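Local coordinates for cysteine synthase 3 (Entamoeba histolytica, PDB 6KR5), which catalyses the PLP-dependent formation of L-cysteine from O-acetyl-L-serine and sulfide, acting as an O-acetylserine sulfhydrylase, at the pyridoxal-5'-phosphate site and the interface of chains A and B. Residues are numbered along the deposited sequence; one frame, centred on the assembly and turned at random. Chains: chain A/B, Cysteine synthase 3.

Contact 1: the pyridoxal-5'-phosphate site. Residues chain A 57-58, 88, 190-196, 236-237, 280, 307-308, 313. With PLP (pyridoxal-5'-phosphate), chain C.
The loop from A:Gly192 to A:Ala194 turns at A:Ala194, where phi is positive (phi/psi 82/3°), and so points its amides at the PLP phosphate ahead of helix 195-205. A:Gly192 to A:Thr196 (Gly-Thr-Ala-Gly-Thr) form the glycine-rich phosphate-binding loop, which donates the amides of A:Gly192, A:Thr193, A:Ala194 and A:Thr196. PLP O2P accepts from A:Gly192 N at 2.7 Å and also from A:Ala194 N; O1P takes the amide and hydroxyl of A:Thr193; O3P takes those of A:Thr196. A:Thr193 OG1 sits in the crowded position between its own N and carbonyl carbon (chi1 69°), from where it reaches O1P while accepting from A:Gly195 N. Because A:Thr196 lies in the first turn of its helix, the helix dipole probably steadies the phosphate charge.

A:Lys58 is the Schiff-base lysine: its chain bends at chi2 and chi4, and A:Lys58 NZ is bonded to PLP C4A at 1.3 Å, as in an internal aldimine. The modelled aldehyde oxygen O4A overlaps this linkage and carries no structural meaning. A salt bridge of 2.9 Å also joins A:Lys58 NZ and PLP O1P.

Over one face of the pyridine ring, A:Pro307 CB makes a CH-pi contact, 3.5 Å from PLP C2. From the opposite face A:Gly236 CA approaches PLP C2 at 3.7 Å. A:Ser280 OG donates to PLP N1 at 2.6 Å, a neutral hydroxyl that would not be expected to stabilise a protonated pyridine as a carboxylate might.

A:Asn88 ND2 gives a nearly straight bond to the phenolic PLP O3 (2.9 Å, 165° at H), with O3 almost in its amide plane. Its other N-H meets A:Asp308 OD2 from above the carboxylate plane, while A:Tyr313 OH uses the syn lone pair of A:Asp308 OD2 at 2.5 Å; this second shell fixes the amide's rotation.

In this fold-type II PLP enzyme the almost wholly buried cofactor lies at the N-terminal ends of helices 58-72, 88-100, 195-205 and 279-293.

Contact 2: the interface of chains A and B. Residues chain A 19, 63, 67, 100; chain B 3-6.
B:Ile4, in the extended N-terminal segment of chain B (phi/psi -134/117°), reaches into chain A with both branches. From CB, CG2 lies anti to the backbone N, and CG1 lies beside that N, anti to the carbonyl carbon (chi1 -66°). The methyl B:Ile4 CG2 meets the tip of A:Phe63, 3.8 Å from A:Phe63 CZ, as the two side chains cross obliquely; it also approaches A:Glu19 CG. CG1 serves as the spacer, and an extended chi2 of 174° carries CD1 onward. B:Ile4 CD1 ends tip to tip with A:Phe100, 3.4 Å from A:Phe100 CE1, while the ring of A:Tyr67 slides past in the opposite direction.

A:Phe63 also receives B:Ile6, with B:Ile6 CG2 3.7 Å from A:Phe63 CE2, so its outer rim contacts two isoleucines. One face of the A:Phe63 ring is backed, toward its rim, by A:Tyr67 CB, 4.0 Å from A:Phe63 CZ, which may help hold the ring's tilt.

Polar links are slight. A:Tyr67 OH accepts a weak bond from B:Ile4 N at 3.4 Å, and A:Glu19 OE2 a weak one from B:Thr5 N at 3.3 Å, so apolar contact probably contributes more than these bonds.

The patch docks the N-terminal arm of one subunit against helices 58-72 and 88-100 and the 3-10 helix 17-20 of its neighbour. Its two-fold twin repeats the exchange, consistent with the dimer typical of this enzyme family.

Contact 1: the pyridoxal-5'-phosphate site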
# COMPACT_ATOMS: atom_id res chain seq x y z
N VAL A 57 10.16 -1.29 -1.44
CA VAL A 57 11.41 -0.56 -1.66
C VAL A 57 11.81 -0.55 -3.13
O VAL A 57 12.52 0.36 -3.58
CB VAL A 57 12.51 -1.15 -0.76
CG1 VAL A 57 12.88 -2.59 -1.17
CG2 VAL A 57 13.75 -0.26 -0.73
N LYS A 58 11.40 -1.57 -3.90
CA LYS A 58 11.83 -1.64 -5.29
C LYS A 58 11.22 -0.55 -6.17
O LYS A 58 11.68 -0.37 -7.30
CB LYS A 58 11.52 -3.01 -5.90
CG LYS A 58 12.24 -4.14 -5.22
CD LYS A 58 13.74 -3.96 -5.27
CE LYS A 58 14.46 -5.26 -5.00
NZ LYS A 58 14.87 -5.35 -3.57
N ASN A 88 9.40 -8.06 -6.39
CA ASN A 88 9.13 -6.64 -6.31
C ASN A 88 9.91 -5.85 -7.35
O ASN A 88 9.46 -4.78 -7.78
CB ASN A 88 9.43 -6.13 -4.91
CG ASN A 88 8.38 -6.55 -3.92
OD1 ASN A 88 7.20 -6.66 -4.27
ND2 ASN A 88 8.79 -6.80 -2.68
N ALA A 190 17.82 -6.29 5.68
CA ALA A 190 17.84 -7.63 5.10
C ALA A 190 18.21 -7.57 3.62
O ALA A 190 17.73 -6.71 2.88
CB ALA A 190 16.48 -8.29 5.30
N VAL A 191 19.06 -8.50 3.18
CA VAL A 191 19.82 -8.34 1.93
C VAL A 191 19.24 -9.21 0.82
O VAL A 191 19.20 -10.45 0.92
CB VAL A 191 21.30 -8.66 2.15
CG1 VAL A 191 22.05 -8.60 0.81
CG2 VAL A 191 21.89 -7.70 3.14
N GLY A 192 18.81 -8.55 -0.25
CA GLY A 192 18.40 -9.20 -1.48
C GLY A 192 19.42 -8.90 -2.56
O GLY A 192 20.34 -9.70 -2.79
N THR A 193 19.26 -7.76 -3.24
CA THR A 193 20.30 -7.31 -4.17
C THR A 193 21.49 -6.69 -3.46
O THR A 193 22.57 -6.59 -4.06
CB THR A 193 19.75 -6.27 -5.16
OG1 THR A 193 19.46 -5.05 -4.47
CG2 THR A 193 18.51 -6.77 -5.85
N ALA A 194 21.31 -6.25 -2.20
CA ALA A 194 22.25 -5.52 -1.34
C ALA A 194 22.26 -4.03 -1.65
O ALA A 194 23.01 -3.29 -1.00
CB ALA A 194 23.69 -6.06 -1.40
N GLY A 195 21.43 -3.55 -2.58
CA GLY A 195 21.37 -2.12 -2.84
C GLY A 195 21.07 -1.30 -1.60
O GLY A 195 21.70 -0.26 -1.36
N THR A 196 20.13 -1.78 -0.77
CA THR A 196 19.75 -1.03 0.42
C THR A 196 20.88 -1.00 1.45
O THR A 196 21.27 0.07 1.92
CB THR A 196 18.48 -1.60 1.05
OG1 THR A 196 17.42 -1.56 0.09
CG2 THR A 196 18.07 -0.78 2.27
N GLY A 236 12.07 -12.33 -0.76
CA GLY A 236 12.68 -11.03 -0.96
C GLY A 236 14.16 -10.98 -0.65
O GLY A 236 14.85 -10.09 -1.16
N ILE A 237 14.67 -11.90 0.15
CA ILE A 237 16.09 -11.92 0.48
C ILE A 237 16.63 -13.31 0.24
O ILE A 237 15.93 -14.17 -0.31
CB ILE A 237 16.35 -11.45 1.93
CG1 ILE A 237 15.77 -12.45 2.95
CG2 ILE A 237 15.79 -10.03 2.13
CD1 ILE A 237 16.18 -12.14 4.39
N SER A 280 10.57 -10.39 4.88
CA SER A 280 11.92 -9.90 5.10
C SER A 280 11.95 -8.84 6.18
O SER A 280 12.96 -8.69 6.87
CB SER A 280 12.50 -9.35 3.79
OG SER A 280 11.77 -8.21 3.35
N PRO A 307 11.01 -3.72 3.98
CA PRO A 307 10.94 -3.55 2.51
C PRO A 307 9.55 -3.62 1.89
O PRO A 307 9.39 -3.04 0.80
CB PRO A 307 11.82 -4.70 1.99
CG PRO A 307 12.80 -4.93 3.10
CD PRO A 307 12.00 -4.74 4.38
N ASP A 308 8.58 -4.33 2.46
CA ASP A 308 7.25 -4.39 1.86
C ASP A 308 6.24 -4.85 2.91
O ASP A 308 6.57 -5.00 4.09
CB ASP A 308 7.22 -5.25 0.58
CG ASP A 308 7.33 -6.76 0.83
OD1 ASP A 308 7.54 -7.21 1.98
OD2 ASP A 308 7.23 -7.50 -0.18
N TYR A 313 1.72 -11.31 0.79
CA TYR A 313 2.03 -12.70 1.10
C TYR A 313 0.82 -13.47 1.64
O TYR A 313 1.00 -14.48 2.32
CB TYR A 313 3.18 -12.77 2.11
CG TYR A 313 4.38 -12.04 1.57
CD1 TYR A 313 5.21 -12.63 0.64
CD2 TYR A 313 4.62 -10.71 1.92
CE1 TYR A 313 6.26 -11.95 0.10
CE2 TYR A 313 5.68 -10.02 1.39
CZ TYR A 313 6.50 -10.66 0.48
OH TYR A 313 7.56 -9.99 -0.08
N1 PLP C . 12.69 -7.65 1.00
C2 PLP C . 11.92 -7.47 -0.12
C2A PLP C . 10.47 -7.82 -0.05
C3 PLP C . 12.47 -6.96 -1.28
O3 PLP C . 11.68 -6.80 -2.37
C4 PLP C . 13.83 -6.65 -1.31
C4A PLP C . 14.47 -6.16 -2.58
O4A PLP C . 13.79 -6.07 -3.62
C5 PLP C . 14.61 -6.83 -0.17
C6 PLP C . 14.03 -7.33 0.97
C5A PLP C . 16.11 -6.53 -0.12
O4P PLP C . 16.48 -5.23 -0.52
P PLP C . 17.83 -5.07 -1.36
O1P PLP C . 17.58 -5.67 -2.72
O2P PLP C . 18.91 -5.83 -0.64
O3P PLP C . 18.10 -3.60 -1.38
O HOH W 1 15.40 -3.22 1.11
O HOH W 2 10.73 -9.36 -3.94
O HOH W 3 15.24 -8.97 -3.51

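Contact 2: the interface of chains A and B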
# COMPACT_ATOMS: atom_id res chain seq x y z
N GLU A 19 6.45 10.61 -8.78
CA GLU A 19 6.84 11.65 -7.83
C GLU A 19 6.42 11.34 -6.40
O GLU A 19 6.90 12.02 -5.49
CB GLU A 19 6.26 12.99 -8.28
CG GLU A 19 6.88 13.44 -9.61
CD GLU A 19 6.79 14.93 -9.82
OE1 GLU A 19 5.76 15.52 -9.46
OE2 GLU A 19 7.78 15.51 -10.33
N PHE A 63 12.57 2.80 -10.46
CA PHE A 63 12.55 4.19 -10.92
C PHE A 63 13.95 4.66 -11.28
O PHE A 63 14.19 5.17 -12.38
CB PHE A 63 11.95 5.11 -9.85
CG PHE A 63 12.10 6.57 -10.17
CD1 PHE A 63 11.29 7.16 -11.12
CD2 PHE A 63 13.10 7.33 -9.58
CE1 PHE A 63 11.43 8.50 -11.45
CE2 PHE A 63 13.25 8.67 -9.91
CZ PHE A 63 12.42 9.25 -10.85
N TYR A 67 15.19 5.83 -14.87
CA TYR A 67 15.41 7.27 -14.97
C TYR A 67 16.85 7.59 -15.33
O TYR A 67 17.11 8.37 -16.25
CB TYR A 67 15.01 7.92 -13.64
CG TYR A 67 15.12 9.42 -13.59
CD1 TYR A 67 14.54 10.22 -14.57
CD2 TYR A 67 15.78 10.05 -12.54
CE1 TYR A 67 14.63 11.60 -14.51
CE2 TYR A 67 15.87 11.43 -12.47
CZ TYR A 67 15.30 12.20 -13.46
OH TYR A 67 15.40 13.57 -13.38
N PHE A 100 7.11 6.40 -17.77
CA PHE A 100 8.10 6.90 -18.72
C PHE A 100 7.74 6.52 -20.16
O PHE A 100 8.31 7.11 -21.09
CB PHE A 100 9.49 6.35 -18.40
CG PHE A 100 10.18 7.03 -17.26
CD1 PHE A 100 10.49 8.38 -17.32
CD2 PHE A 100 10.56 6.31 -16.14
CE1 PHE A 100 11.15 9.00 -16.27
CE2 PHE A 100 11.22 6.92 -15.09
CZ PHE A 100 11.52 8.26 -15.15
N ASN B 3 12.88 17.70 -15.37
CA ASN B 3 13.33 16.70 -14.41
C ASN B 3 12.14 16.11 -13.64
O ASN B 3 10.99 16.49 -13.88
CB ASN B 3 14.34 17.30 -13.44
N ILE B 4 12.43 15.19 -12.73
CA ILE B 4 11.40 14.49 -11.96
C ILE B 4 11.82 14.48 -10.50
O ILE B 4 12.84 13.88 -10.14
CB ILE B 4 11.17 13.06 -12.47
CG1 ILE B 4 10.60 13.10 -13.88
CG2 ILE B 4 10.25 12.30 -11.53
CD1 ILE B 4 10.46 11.76 -14.51
N THR B 5 11.02 15.13 -9.66
CA THR B 5 11.31 15.26 -8.23
C THR B 5 10.45 14.26 -7.47
O THR B 5 9.23 14.38 -7.45
CB THR B 5 11.02 16.68 -7.77
OG1 THR B 5 11.77 17.61 -8.57
CG2 THR B 5 11.38 16.86 -6.31
N ILE B 6 11.09 13.27 -6.83
CA ILE B 6 10.33 12.32 -6.03
C ILE B 6 10.11 12.91 -4.64
O ILE B 6 10.38 14.09 -4.41
CB ILE B 6 11.02 10.94 -5.97
CG1 ILE B 6 12.33 10.99 -5.19
CG2 ILE B 6 11.25 10.42 -7.39
CD1 ILE B 6 12.91 9.61 -4.93

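The C-alpha centres of contact 1 and contact 2 lie about 21 Å apart, yet two helices run into both. Helix 58-72 begins with the Schiff-base residue A:Lys58 in contact 1 and presents A:Phe63 and A:Tyr67 in contact 2. Helix 88-100 starts at A:Asn88 beside the cofactor and ends at A:Phe100 under the partner's arm. The arm of chain B thus rests on elements that frame the active site of chain A without adding to the residues around PLP in contact 1. Sharing these helices could let dimer formation steady the site, though the structure alone does not show this.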